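Local coordinates for protein glycoside Hydrolase (Bacteroides uniformis, PDB 5T9X) that probably hydrolyses agarose or a related red-algal galactan as a family 16 glycoside hydrolase of a gut bacterium, at residues 190-199 / 248-258. Numbering follows the deposited sequence.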
ATOM      1  N   ILE A 190      -4.666   0.638   7.875  1.00 20.76           N
ATOM      2  CA  ILE A 190      -4.090  -0.724   7.802  1.00 20.99           C
ATOM      3  C   ILE A 190      -3.200  -0.754   6.558  1.00 22.84           C
ATOM      4  O   ILE A 190      -3.658  -0.418   5.443  1.00 23.66           O
ATOM      5  CB  ILE A 190      -5.180  -1.808   7.719  1.00 19.47           C
ATOM      6  CG1 ILE A 190      -6.018  -1.789   8.978  1.00 19.93           C
ATOM      7  CG2 ILE A 190      -4.564  -3.177   7.580  1.00 19.84           C
ATOM      8  CD1 ILE A 190      -7.257  -2.656   8.972  1.00 20.17           C
ATOM      9  N   ASP A 191      -1.933  -1.107   6.740  1.00 24.98           N
ATOM     10  CA  ASP A 191      -0.986  -1.159   5.618  1.00 28.48           C
ATOM     11  C   ASP A 191      -0.777  -2.573   5.201  1.00 28.46           C
ATOM     12  O   ASP A 191      -0.314  -3.369   5.999  1.00 32.13           O
ATOM     13  CB  ASP A 191       0.355  -0.565   5.987  1.00 30.17           C
ATOM     14  CG  ASP A 191       0.228   0.840   6.472  1.00 33.15           C
ATOM     15  OD1 ASP A 191      -0.409   1.673   5.788  1.00 35.28           O
ATOM     16  OD2 ASP A 191       0.734   1.100   7.572  1.00 39.70           O
ATOM     17  N   ILE A 192      -1.095  -2.865   3.948  1.00 26.60           N
ATOM     18  CA  ILE A 192      -0.922  -4.193   3.397  1.00 26.15           C
ATOM     19  C   ILE A 192       0.503  -4.373   2.840  1.00 24.66           C
ATOM     20  O   ILE A 192       1.229  -5.283   3.220  1.00 25.47           O
ATOM     21  CB  ILE A 192      -2.026  -4.486   2.370  1.00 26.04           C
ATOM     22  CG1 ILE A 192      -3.384  -4.357   3.064  1.00 25.86           C
ATOM     23  CG2 ILE A 192      -1.870  -5.894   1.817  1.00 26.64           C
ATOM     24  CD1 ILE A 192      -4.584  -4.439   2.159  1.00 26.66           C
ATOM     25  N   ILE A 193       0.889  -3.487   1.951  1.00 24.39           N
ATOM     26  CA  ILE A 193       2.219  -3.432   1.416  1.00 25.15           C
ATOM     27  C   ILE A 193       2.748  -2.024   1.618  1.00 25.79           C
ATOM     28  O   ILE A 193       2.150  -1.050   1.155  1.00 24.84           O
ATOM     29  CB  ILE A 193       2.255  -3.726  -0.098  1.00 25.40           C
ATOM     30  CG1 ILE A 193       1.693  -5.121  -0.395  1.00 26.93           C
ATOM     31  CG2 ILE A 193       3.696  -3.649  -0.602  1.00 26.27           C
ATOM     32  CD1 ILE A 193       1.678  -5.531  -1.863  1.00 26.69           C
ATOM     33  N   GLU A 194       3.878  -1.925   2.302  1.00 27.20           N
ATOM     34  CA  GLU A 194       4.749  -0.742   2.189  1.00 28.33           C
ATOM     35  C   GLU A 194       6.167  -1.288   1.991  1.00 25.27           C
ATOM     36  O   GLU A 194       6.646  -2.075   2.793  1.00 23.29           O
ATOM     37  CB  GLU A 194       4.605   0.157   3.419  1.00 30.08           C
ATOM     38  CG  GLU A 194       5.525   1.362   3.433  1.00 33.41           C
ATOM     39  CD  GLU A 194       5.234   2.315   4.588  1.00 36.99           C
ATOM     40  OE1 GLU A 194       5.165   1.852   5.753  1.00 39.24           O
ATOM     41  OE2 GLU A 194       5.113   3.536   4.330  1.00 40.21           O
ATOM     42  N   ALA A 195       6.783  -0.944   0.867  1.00 24.06           N
ATOM     43  CA  ALA A 195       8.060  -1.539   0.483  1.00 23.91           C
ATOM     44  C   ALA A 195       8.908  -0.593  -0.354  1.00 24.09           C
ATOM     45  O   ALA A 195       8.389   0.270  -1.072  1.00 23.52           O
ATOM     46  CB  ALA A 195       7.843  -2.856  -0.250  1.00 23.41           C
ATOM     47  N   TYR A 196      10.218  -0.759  -0.215  1.00 25.12           N
ATOM     48  CA  TYR A 196      11.221  -0.015  -0.988  1.00 27.23           C
ATOM     49  C   TYR A 196      12.026  -1.069  -1.737  1.00 26.15           C
ATOM     50  O   TYR A 196      12.644  -1.936  -1.112  1.00 25.44           O
ATOM     51  CB  TYR A 196      12.110   0.803  -0.041  1.00 28.31           C
ATOM     52  CG  TYR A 196      11.281   1.547   0.966  1.00 28.93           C
ATOM     53  CD1 TYR A 196      10.720   2.769   0.645  1.00 28.80           C
ATOM     54  CD2 TYR A 196      10.995   1.000   2.199  1.00 30.44           C
ATOM     55  CE1 TYR A 196       9.925   3.461   1.542  1.00 29.64           C
ATOM     56  CE2 TYR A 196      10.194   1.679   3.103  1.00 32.81           C
ATOM     57  CZ  TYR A 196       9.664   2.923   2.771  1.00 31.90           C
ATOM     58  OH  TYR A 196       8.854   3.619   3.645  1.00 31.12           O
ATOM     59  N   GLY A 197      11.957  -1.034  -3.060  1.00 24.06           N
ATOM     60  CA  GLY A 197      12.560  -2.080  -3.862  1.00 25.88           C
ATOM     61  C   GLY A 197      13.989  -1.907  -4.351  1.00 26.24           C
ATOM     62  O   GLY A 197      14.594  -2.887  -4.796  1.00 27.79           O
ATOM     63  N   SER A 198      14.534  -0.700  -4.284  1.00 26.90           N
ATOM     64  CA  SER A 198      15.890  -0.435  -4.813  1.00 28.42           C
ATOM     65  C   SER A 198      16.993  -0.984  -3.921  1.00 28.48           C
ATOM     66  O   SER A 198      16.786  -1.135  -2.714  1.00 27.34           O
ATOM     67  CB  SER A 198      16.101   1.059  -5.028  1.00 28.61           C
ATOM     68  OG  SER A 198      17.453   1.357  -5.191  1.00 30.93           O
ATOM     69  N   ASP A 199      18.150  -1.293  -4.524  1.00 29.32           N
ATOM     70  CA  ASP A 199      19.360  -1.652  -3.761  1.00 30.45           C
ATOM     71  C   ASP A 199      19.977  -0.474  -3.063  1.00 29.82           C
ATOM     72  O   ASP A 199      20.711  -0.668  -2.116  1.00 29.73           O
ATOM     73  CB  ASP A 199      20.441  -2.295  -4.625  1.00 32.15           C
ATOM     74  CG  ASP A 199      20.050  -3.686  -5.116  1.00 36.06           C
ATOM     75  OD1 ASP A 199      19.470  -4.484  -4.325  1.00 35.36           O
ATOM     76  OD2 ASP A 199      20.292  -3.987  -6.311  1.00 38.74           O
ATOM     77  N   ARG A 248      10.992  -7.059  -5.097  1.00 25.38           N
ATOM     78  CA  ARG A 248      11.171  -6.402  -6.409  1.00 26.94           C
ATOM     79  C   ARG A 248      11.195  -7.323  -7.656  1.00 26.34           C
ATOM     80  O   ARG A 248      10.740  -6.952  -8.741  1.00 24.94           O
ATOM     81  CB  ARG A 248      12.520  -5.652  -6.341  1.00 29.41           C
ATOM     82  CG  ARG A 248      13.202  -5.355  -7.674  1.00 32.89           C
ATOM     83  CD  ARG A 248      14.656  -5.744  -7.656  1.00 33.92           C
ATOM     84  NE  ARG A 248      15.348  -4.880  -6.736  1.00 37.31           N
ATOM     85  CZ  ARG A 248      16.597  -5.036  -6.323  1.00 36.55           C
ATOM     86  NH1 ARG A 248      17.353  -6.041  -6.728  1.00 32.71           N
ATOM     87  NH2 ARG A 248      17.084  -4.144  -5.475  1.00 41.38           N
ATOM     88  N   ASN A 249      11.788  -8.494  -7.513  1.00 26.52           N
ATOM     89  CA  ASN A 249      12.069  -9.346  -8.663  1.00 29.56           C
ATOM     90  C   ASN A 249      10.882 -10.064  -9.258  1.00 30.45           C
ATOM     91  O   ASN A 249      10.998 -10.592 -10.336  1.00 33.65           O
ATOM     92  CB  ASN A 249      13.171 -10.371  -8.316  1.00 27.85           C
ATOM     93  CG  ASN A 249      14.531  -9.715  -8.093  1.00 26.21           C
ATOM     94  OD1 ASN A 249      14.797  -8.603  -8.544  1.00 23.76           O
ATOM     95  ND2 ASN A 249      15.394 -10.410  -7.387  1.00 27.29           N
ATOM     96  N   ASP A 250       9.760 -10.110  -8.568  1.00 31.88           N
ATOM     97  CA  ASP A 250       8.602 -10.761  -9.120  1.00 34.50           C
ATOM     98  C   ASP A 250       7.292 -10.221  -8.532  1.00 31.31           C
ATOM     99  O   ASP A 250       7.319  -9.360  -7.647  1.00 30.95           O
ATOM    100  CB  ASP A 250       8.722 -12.270  -8.886  1.00 39.37           C
ATOM    101  CG  ASP A 250       8.262 -13.085 -10.091  1.00 47.22           C
ATOM    102  OD1 ASP A 250       7.169 -12.798 -10.682  1.00 46.78           O
ATOM    103  OD2 ASP A 250       9.022 -14.016 -10.445  1.00 55.94           O
ATOM    104  N   PHE A 251       6.170 -10.712  -9.077  1.00 26.36           N
ATOM    105  CA  PHE A 251       4.844 -10.546  -8.491  1.00 23.66           C
ATOM    106  C   PHE A 251       4.718 -11.415  -7.242  1.00 23.20           C
ATOM    107  O   PHE A 251       5.206 -12.541  -7.207  1.00 21.01           O
ATOM    108  CB  PHE A 251       3.730 -10.843  -9.505  1.00 22.53           C
ATOM    109  CG  PHE A 251       3.590  -9.780 -10.554  1.00 21.68           C
ATOM    110  CD1 PHE A 251       2.742  -8.688 -10.351  1.00 20.69           C
ATOM    111  CD2 PHE A 251       4.366  -9.824 -11.718  1.00 21.14           C
ATOM    112  CE1 PHE A 251       2.625  -7.676 -11.305  1.00 20.48           C
ATOM    113  CE2 PHE A 251       4.278  -8.815 -12.676  1.00 21.29           C
ATOM    114  CZ  PHE A 251       3.389  -7.739 -12.475  1.00 22.10           C
ATOM    115  N   HIS A 252       4.143 -10.837  -6.182  1.00 23.86           N
ATOM    116  CA  HIS A 252       3.860 -11.571  -4.933  1.00 23.86           C
ATOM    117  C   HIS A 252       2.474 -11.197  -4.442  1.00 21.88           C
ATOM    118  O   HIS A 252       2.025 -10.065  -4.650  1.00 21.74           O
ATOM    119  CB  HIS A 252       4.902 -11.263  -3.857  1.00 24.17           C
ATOM    120  CG  HIS A 252       6.239 -11.828  -4.152  1.00 26.38           C
ATOM    121  ND1 HIS A 252       6.607 -13.104  -3.775  1.00 28.46           N
ATOM    122  CD2 HIS A 252       7.304 -11.304  -4.804  1.00 28.34           C
ATOM    123  CE1 HIS A 252       7.845 -13.341  -4.167  1.00 27.76           C
ATOM    124  NE2 HIS A 252       8.291 -12.265  -4.794  1.00 29.85           N
ATOM    125  N   ARG A 253       1.804 -12.166  -3.832  1.00 20.36           N
ATOM    126  CA  ARG A 253       0.588 -11.922  -3.104  1.00 20.03           C
ATOM    127  C   ARG A 253       0.924 -11.437  -1.691  1.00 19.50           C
ATOM    128  O   ARG A 253       1.661 -12.093  -0.968  1.00 19.45           O
ATOM    129  CB  ARG A 253      -0.223 -13.200  -2.977  1.00 21.66           C
ATOM    130  CG  ARG A 253      -0.927 -13.694  -4.237  1.00 22.22           C
ATOM    131  CD  ARG A 253      -1.513 -15.065  -3.916  1.00 22.24           C
ATOM    132  NE  ARG A 253      -0.448 -16.053  -3.883  1.00 21.61           N
ATOM    133  CZ  ARG A 253      -0.451 -17.208  -3.226  1.00 20.92           C
ATOM    134  NH1 ARG A 253      -1.458 -17.579  -2.462  1.00 20.19           N
ATOM    135  NH2 ARG A 253       0.608 -17.999  -3.343  1.00 21.30           N
ATOM    136  N   VAL A 254       0.379 -10.292  -1.306  1.00 19.48           N
ATOM    137  CA  VAL A 254       0.345  -9.857   0.079  1.00 19.26           C
ATOM    138  C   VAL A 254      -1.080  -9.454   0.420  1.00 18.51           C
ATOM    139  O   VAL A 254      -1.675  -8.631  -0.268  1.00 18.31           O
ATOM    140  CB  VAL A 254       1.229  -8.630   0.329  1.00 20.19           C
ATOM    141  CG1 VAL A 254       1.365  -8.386   1.840  1.00 20.33           C
ATOM    142  CG2 VAL A 254       2.573  -8.808  -0.358  1.00 20.16           C
ATOM    143  N   GLY A 255      -1.623 -10.028   1.485  1.00 19.03           N
ATOM    144  CA  GLY A 255      -2.957  -9.671   1.960  1.00 18.83           C
ATOM    145  C   GLY A 255      -3.074  -9.578   3.472  1.00 18.73           C
ATOM    146  O   GLY A 255      -2.171 -10.003   4.216  1.00 17.93           O
ATOM    147  N   VAL A 256      -4.207  -9.025   3.914  1.00 17.60           N
ATOM    148  CA  VAL A 256      -4.528  -8.961   5.316  1.00 17.79           C
ATOM    149  C   VAL A 256      -5.952  -9.449   5.540  1.00 18.25           C
ATOM    150  O   VAL A 256      -6.866  -9.131   4.771  1.00 18.61           O
ATOM    151  CB  VAL A 256      -4.290  -7.541   5.928  1.00 17.45           C
ATOM    152  CG1 VAL A 256      -5.226  -6.499   5.348  1.00 18.19           C
ATOM    153  CG2 VAL A 256      -4.444  -7.581   7.425  1.00 17.13           C
ATOM    154  N   TYR A 257      -6.104 -10.256   6.583  1.00 18.39           N
ATOM    155  CA  TYR A 257      -7.386 -10.572   7.130  1.00 18.56           C
ATOM    156  C   TYR A 257      -7.615  -9.622   8.307  1.00 18.33           C
ATOM    157  O   TYR A 257      -7.015  -9.765   9.376  1.00 16.79           O
ATOM    158  CB  TYR A 257      -7.435 -12.034   7.567  1.00 19.42           C
ATOM    159  CG  TYR A 257      -8.781 -12.551   8.043  1.00 18.87           C
ATOM    160  CD1 TYR A 257      -9.966 -11.893   7.749  1.00 19.75           C
ATOM    161  CD2 TYR A 257      -8.864 -13.738   8.727  1.00 19.85           C
ATOM    162  CE1 TYR A 257     -11.185 -12.379   8.183  1.00 20.61           C
ATOM    163  CE2 TYR A 257     -10.088 -14.236   9.165  1.00 21.11           C
ATOM    164  CZ  TYR A 257     -11.239 -13.548   8.880  1.00 21.37           C
ATOM    165  OH  TYR A 257     -12.472 -13.998   9.289  1.00 27.50           O
ATOM    166  N   TRP A 258      -8.442  -8.620   8.039  1.00 17.73           N
ATOM    167  CA  TRP A 258      -8.957  -7.729   9.038  1.00 17.69           C
ATOM    168  C   TRP A 258     -10.161  -8.434   9.621  1.00 19.49           C
ATOM    169  O   TRP A 258     -11.273  -8.332   9.101  1.00 19.50           O
ATOM    170  CB  TRP A 258      -9.351  -6.401   8.369  1.00 17.01           C
ATOM    171  CG  TRP A 258      -9.892  -5.369   9.268  1.00 16.29           C
ATOM    172  CD1 TRP A 258      -9.897  -5.370  10.634  1.00 16.38           C
ATOM    173  CD2 TRP A 258     -10.466  -4.139   8.873  1.00 16.01           C
ATOM    174  NE1 TRP A 258     -10.488  -4.234  11.100  1.00 16.88           N
ATOM    175  CE2 TRP A 258     -10.830  -3.452  10.039  1.00 16.07           C
ATOM    176  CE3 TRP A 258     -10.710  -3.545   7.638  1.00 16.21           C
ATOM    177  CZ2 TRP A 258     -11.445  -2.231  10.008  1.00 16.17           C
ATOM    178  CZ3 TRP A 258     -11.312  -2.327   7.599  1.00 15.94           C
ATOM    179  CH2 TRP A 258     -11.675  -1.677   8.771  1.00 16.48           C
TER
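Ile192 faces Gly255 with their CA atoms 6.0 Å apart, and Gly197 CA comes within 5.2 Å of Arg248 CA, so the two segments run in opposite directions. Strands 188-195 and 252-260 belong to different sheets, and side chains join them. Ile192 and Ile193 both form backbone hydrogen bonds with Val179 of strand 176-182, a classic beta bulge. Ile193 lays CG1 against Val254 CB at 3.6 Å, while the side chains of Ile192 and Val256 cross at about a right angle, CG1 to CG1 3.6 Å. Farther along, the delta methyl of Ile190 sits over one face of the Trp258 indole, CD1 lying 3.7 Å from the five-membered ring centroid, a CH-pi contact 18° off the ring normal.

The polar end is Arg248, bent at chi2 and chi3. Its NE and NH2 grip Gly197 O side-on, each at 2.9 Å, near the guanidinium plane. NH2 also forms a salt bridge to Asp199 OD1 (2.7 Å, N-H...O 169°), met from above the carboxylate plane, with the two flat groups 83° apart. A leucine in place of Arg248 would probably leave Gly197 O without both donors and the Asp199 carboxylate without its charged mate.

The bulged Ile190-Glu194 run fits the family 16 active-site strand, here packed against the opposing sheet of a jelly-roll beta sandwich.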